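PDB 2O1Q: putative acetyl/propionyl-CoA carboxylase, alpha subunit from Methylibium petroleiphilum, which is a putative acetylacetone dioxygenase of the ChrR-type cupin family that binds zinc here and probably cleaves diketones oxidatively with a redox-active metal at that site. Local coordinates for the interface of chains A and B and the interface of chains A and C. Numbering follows the deposited sequence. Chains: chain A/B/C, putative acetyl/propionyl-CoA carboxylase, alpha subunit.

Contact 1: the interface of chains A and B. Residues chain A 78, 94-97, 100; chain B 7-10.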
loop_
_atom_site.group_PDB
_atom_site.type_symbol
_atom_site.label_atom_id
_atom_site.label_comp_id
_atom_site.label_asym_id
_atom_site.label_seq_id
_atom_site.Cartn_x
_atom_site.Cartn_y
_atom_site.Cartn_z
ATOM N N ARG A 78 17.228 9.052 13.910
ATOM C CA ARG A 78 16.755 10.397 14.221
ATOM C C ARG A 78 17.548 11.062 15.344
ATOM O O ARG A 78 16.972 11.806 16.168
ATOM C CB ARG A 78 15.241 10.380 14.493
ATOM C CG ARG A 78 14.442 10.142 13.236
ATOM C CD ARG A 78 12.954 9.849 13.453
ATOM N NE ARG A 78 12.794 8.465 13.947
ATOM C CZ ARG A 78 12.547 8.128 15.201
ATOM N NH1 ARG A 78 12.433 9.035 16.149
ATOM N NH2 ARG A 78 12.438 6.860 15.522
ATOM N N GLY A 94 11.409 -0.985 14.770
ATOM C CA GLY A 94 11.066 0.395 14.553
ATOM C C GLY A 94 10.123 0.593 13.401
ATOM O O GLY A 94 10.240 -0.117 12.391
ATOM N N TYR A 95 9.262 1.577 13.531
ATOM C CA TYR A 95 8.378 2.020 12.453
ATOM C C TYR A 95 8.827 3.422 12.139
ATOM O O TYR A 95 8.725 4.303 13.023
ATOM C CB TYR A 95 6.943 2.052 12.948
ATOM C CG TYR A 95 5.935 2.494 11.913
ATOM C CD1 TYR A 95 5.585 1.675 10.845
ATOM C CD2 TYR A 95 5.384 3.760 11.965
ATOM C CE1 TYR A 95 4.694 2.097 9.865
ATOM C CE2 TYR A 95 4.455 4.166 11.041
ATOM C CZ TYR A 95 4.146 3.342 9.965
ATOM O OH TYR A 95 3.176 3.737 9.042
ATOM N N GLU A 96 9.343 3.603 10.924
ATOM C CA GLU A 96 9.802 4.908 10.447
ATOM C C GLU A 96 8.753 5.391 9.455
ATOM O O GLU A 96 8.632 4.847 8.381
ATOM C CB GLU A 96 11.233 4.796 9.911
ATOM C CG GLU A 96 12.290 4.392 11.080
ATOM C CD GLU A 96 12.463 5.423 12.270
ATOM O OE1 GLU A 96 12.514 6.624 11.850
ATOM O OE2 GLU A 96 12.520 5.191 13.603
ATOM N N SER A 97 7.933 6.368 9.867
ATOM C CA SER A 97 6.741 6.782 9.113
ATOM C C SER A 97 7.102 7.533 7.839
ATOM O O SER A 97 8.244 8.009 7.643
ATOM C CB SER A 97 5.874 7.639 9.997
ATOM O OG SER A 97 6.638 8.603 10.717
ATOM N N ALA A 100 9.648 10.538 7.432
ATOM C CA ALA A 100 10.740 10.512 8.407
ATOM C C ALA A 100 12.063 10.982 7.810
ATOM O O ALA A 100 12.455 10.519 6.744
ATOM C CB ALA A 100 10.939 9.074 9.024
ATOM N N ILE B 7 2.637 10.894 10.665
ATOM C CA ILE B 7 2.566 9.768 11.604
ATOM C C ILE B 7 3.826 9.740 12.469
ATOM O O ILE B 7 4.908 9.952 12.005
ATOM C CB ILE B 7 2.229 8.449 10.903
ATOM C CG1 ILE B 7 0.929 8.636 10.091
ATOM C CG2 ILE B 7 2.159 7.312 11.934
ATOM C CD1 ILE B 7 -0.286 8.932 10.889
ATOM N N LYS B 8 3.621 9.455 13.740
ATOM C CA LYS B 8 4.721 9.290 14.701
ATOM C C LYS B 8 5.554 8.045 14.381
ATOM O O LYS B 8 5.024 7.003 14.012
ATOM C CB LYS B 8 4.140 9.165 16.108
ATOM C CG LYS B 8 3.616 10.469 16.735
ATOM N N GLU B 9 6.867 8.167 14.537
ATOM C CA GLU B 9 7.721 6.999 14.507
ATOM C C GLU B 9 7.575 6.252 15.813
ATOM O O GLU B 9 7.188 6.800 16.860
ATOM C CB GLU B 9 9.191 7.369 14.250
ATOM C CG GLU B 9 9.424 8.275 12.986
ATOM C CD GLU B 9 9.396 9.763 13.259
ATOM O OE1 GLU B 9 9.050 10.153 14.394
ATOM O OE2 GLU B 9 9.729 10.572 12.355
ATOM N N GLU B 10 7.884 4.975 15.728
ATOM C CA GLU B 10 7.765 4.035 16.834
ATOM C C GLU B 10 9.030 3.221 17.012
ATOM O O GLU B 10 9.774 2.982 16.066
ATOM C CB GLU B 10 6.618 3.061 16.609
ATOM C CG GLU B 10 5.302 3.720 16.288
ATOM C CD GLU B 10 4.249 2.747 15.776
ATOM O OE1 GLU B 10 4.418 1.496 15.835
ATOM O OE2 GLU B 10 3.222 3.245 15.294
HETATM O O HOH W 1 12.406 3.447 15.297
#
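The backbone join between the two chains is an antiparallel beta bridge, with A:Tyr95 near the end of strand 92-96 facing B:Glu10 at the start of strand 10-13. B:Glu10 N donates to A:Tyr95 O over 2.9 Å, lying in the plane of that carbonyl, with an angle of 168° at the hydrogen. The return bond, from A:Tyr95 N to B:Glu10 O, is also 2.9 Å long, but its donor stands above the carbonyl plane. Just past the strand, A:Ser97 OG, in the crowded position between its own backbone N and carbonyl carbon, makes a short 2.5 Å bond to B:Ile7 O, again from above the carbonyl plane.

A polar cluster flanks the bridge. A:Arg78 grips A:Glu96 side-on: A:Arg78 NE reaches A:Glu96 OE1 at 2.8 Å and NH2 reaches OE2, both carboxylate oxygens using their syn lone pairs. This pairing keeps the guanidinium and carboxylate nearly coplanar. B:Glu9, bent at chi2 (91°), folds over the guanidinium. Its CB sits above one face toward the rim, and B:Glu9 CD comes within 3.6 Å of A:Arg78 CD. Its carboxylate stacks almost parallel to the guanidinium, 8° apart, instead of meeting it end-on; the salt bridge from B:Glu9 OE1 to A:Arg78 NH1 is therefore long, 4.0 Å. The shared arginine would probably temper the repulsion between B:Glu9 and A:Glu96. A water joins A:Glu96 OE2 to B:Glu10 O.

Apolar packing lies on the opposite side of the bridge. A:Tyr95 and B:Glu10 run side by side in the same direction, CB to CB at 3.8 Å, while A:Tyr95 CE2 meets B:Ile7 CG2 at 4.0 Å.

Repeated about the two-fold axis, this strand-to-strand edge ties the N-terminal segment of one cupin-like subunit to its neighbour and probably secures a dimer within the deposited tetramer.

Contact 2: the interface of chains A and C. Residues chain A 65, 95, 98-99, 118; chain C 40-42, 136.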
loop_
_atom_site.group_PDB
_atom_site.type_symbol
_atom_site.label_atom_id
_atom_site.label_comp_id
_atom_site.label_asym_id
_atom_site.label_seq_id
_atom_site.Cartn_x
_atom_site.Cartn_y
_atom_site.Cartn_z
ATOM N N PRO A 65 6.286 4.628 4.502
ATOM C CA PRO A 65 6.655 3.937 5.692
ATOM C C PRO A 65 7.703 2.843 5.487
ATOM O O PRO A 65 7.689 2.108 4.502
ATOM C CB PRO A 65 5.288 3.413 6.183
ATOM C CG PRO A 65 4.538 3.183 5.031
ATOM C CD PRO A 65 4.896 4.343 4.106
ATOM N N TYR A 95 9.262 1.577 13.531
ATOM C CA TYR A 95 8.378 2.020 12.453
ATOM C C TYR A 95 8.827 3.422 12.139
ATOM O O TYR A 95 8.725 4.303 13.023
ATOM C CB TYR A 95 6.943 2.052 12.948
ATOM C CG TYR A 95 5.935 2.494 11.913
ATOM C CD1 TYR A 95 5.585 1.675 10.845
ATOM C CD2 TYR A 95 5.384 3.760 11.965
ATOM C CE1 TYR A 95 4.694 2.097 9.865
ATOM C CE2 TYR A 95 4.455 4.166 11.041
ATOM C CZ TYR A 95 4.146 3.342 9.965
ATOM O OH TYR A 95 3.176 3.737 9.042
ATOM N N ALA A 98 6.142 7.543 6.943
ATOM C CA ALA A 98 6.265 8.420 5.793
ATOM C C ALA A 98 6.698 9.831 6.252
ATOM O O ALA A 98 6.147 10.438 7.183
ATOM C CB ALA A 98 4.934 8.520 5.062
ATOM N N ASN A 99 7.663 10.365 5.522
ATOM C CA ASN A 99 8.270 11.675 5.754
ATOM C C ASN A 99 9.377 11.670 6.786
ATOM O O ASN A 99 9.958 12.734 7.065
ATOM C CB ASN A 99 7.253 12.797 6.068
ATOM C CG ASN A 99 6.289 13.020 4.945
ATOM O OD1 ASN A 99 6.409 12.449 3.867
ATOM N ND2 ASN A 99 5.324 13.860 5.183
ATOM N N LEU A 118 8.422 1.115 1.878
ATOM C CA LEU A 118 7.384 1.396 0.910
ATOM C C LEU A 118 7.835 2.664 0.235
ATOM O O LEU A 118 7.910 3.754 0.825
ATOM C CB LEU A 118 5.992 1.548 1.533
ATOM C CG LEU A 118 4.853 1.959 0.578
ATOM C CD1 LEU A 118 4.779 1.071 -0.638
ATOM C CD2 LEU A 118 3.562 1.974 1.307
ATOM N N PRO C 40 -1.774 10.388 5.451
ATOM C CA PRO C 40 -0.446 10.553 6.036
ATOM C C PRO C 40 0.368 9.286 6.201
ATOM O O PRO C 40 1.609 9.325 6.205
ATOM C CB PRO C 40 -0.775 11.131 7.418
ATOM C CG PRO C 40 -2.037 11.768 7.236
ATOM C CD PRO C 40 -2.805 10.891 6.356
ATOM N N GLU C 41 -0.292 8.161 6.422
ATOM C CA GLU C 41 0.415 6.948 6.749
ATOM C C GLU C 41 1.087 6.313 5.521
ATOM O O GLU C 41 2.291 6.082 5.531
ATOM C CB GLU C 41 -0.551 5.977 7.404
ATOM C CG GLU C 41 0.195 4.740 7.920
ATOM C CD GLU C 41 -0.781 3.634 8.224
ATOM O OE1 GLU C 41 -1.358 3.649 9.344
ATOM O OE2 GLU C 41 -1.024 2.797 7.270
HETATM N N MSE C 42 0.301 6.094 4.473
HETATM C CA MSE C 42 0.789 5.478 3.266
HETATM C C MSE C 42 1.433 6.478 2.349
HETATM O O MSE C 42 2.230 6.119 1.479
HETATM C CB MSE C 42 -0.372 4.798 2.585
HETATM C CG MSE C 42 0.042 3.883 1.473
HETATM SE SE MSE C 42 -1.443 2.762 0.821
HETATM C CE MSE C 42 -2.440 4.011 -0.214
ATOM N N TRP C 136 2.255 13.784 -0.426
ATOM C CA TRP C 136 1.005 14.139 0.235
ATOM C C TRP C 136 1.071 15.440 1.033
ATOM O O TRP C 136 0.159 16.217 0.992
ATOM C CB TRP C 136 0.556 12.952 1.149
ATOM C CG TRP C 136 1.357 12.782 2.395
ATOM C CD1 TRP C 136 2.459 12.040 2.525
ATOM C CD2 TRP C 136 1.104 13.380 3.654
ATOM N NE1 TRP C 136 2.951 12.150 3.814
ATOM C CE2 TRP C 136 2.124 12.951 4.537
ATOM C CE3 TRP C 136 0.128 14.238 4.136
ATOM C CZ2 TRP C 136 2.194 13.385 5.858
ATOM C CZ3 TRP C 136 0.200 14.689 5.474
ATOM C CH2 TRP C 136 1.231 14.257 6.305
HETATM O O HOH W 2 3.698 6.286 7.773
HETATM O O HOH W 3 3.393 10.504 7.936
#
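A:Asn99 reaches from a loop of chain A to C:Trp136, the first residue of helix 136-144. From CB, chi1 of -61° sets CG anti to the carbonyl carbon, and A:Asn99 CG comes to 3.6 Å from C:Trp136 NE1. With chi2 at -7°, the amide turns almost parallel to the indole, 4° between the planes. It is stepped off the ring, beyond its nitrogen-bearing rim, and is not centred over it. A:Asn99 OD1 lies 3.5 Å from C:Trp136 NE1. At the tip, A:Asn99 ND2 comes to 3.2 Å from C:Trp136 NE1, beside CE2 and CZ2. The contact is thus a packing of flat groups without a hydrogen bond. C:Pro40 CA covers one face of the indole, over its centre, and is likely to help fix the ring. An alanine in place of A:Asn99 would probably loosen the seating of the indole rim against chain A, since the amide that packs along it would be gone.

Polar contact between the chains runs through water. One water is held by A:Tyr95 OH, A:Ala98 N and C:Glu41 O, the last at 2.7 Å; a second spans A:Ala98 O and C:Pro40 O, 2.8 Å from the latter. Both backbone polar atoms of A:Ala98 are thereby engaged. The tyrosine hydroxyl, A:Tyr95 OH, also touches C:Glu41 CG at 3.3 Å, the ring and carboxylate planes being almost perpendicular. A:Leu118 CD2 makes a looser apolar contact with CG of the selenomethionine C:Met42, at 4.0 Å.

This small patch, bridged by water and by packing, joins loops and the ends of strands of chain A to a loop and a helix start of chain C across a second two-fold interface, where it may help hold the deposited tetramer together.

The centres of contact 1 and contact 2 are about 9 Å apart, and A:Tyr95 belongs to both. Its backbone, CB and one ring edge (CD2 and CE2) serve contact 1, whereas its hydroxyl serves contact 2, so one residue touches two neighbouring subunits. The segment from strand 92-96 into the following loop is likewise divided, A:Ser97 and A:Ala100 facing chain B and A:Ala98 and A:Asn99 facing chain C. Contact 1 bonds protein directly to protein, while contact 2 relies on water and packing. A shift of this segment would therefore probably be felt at both interfaces of the deposited tetramer.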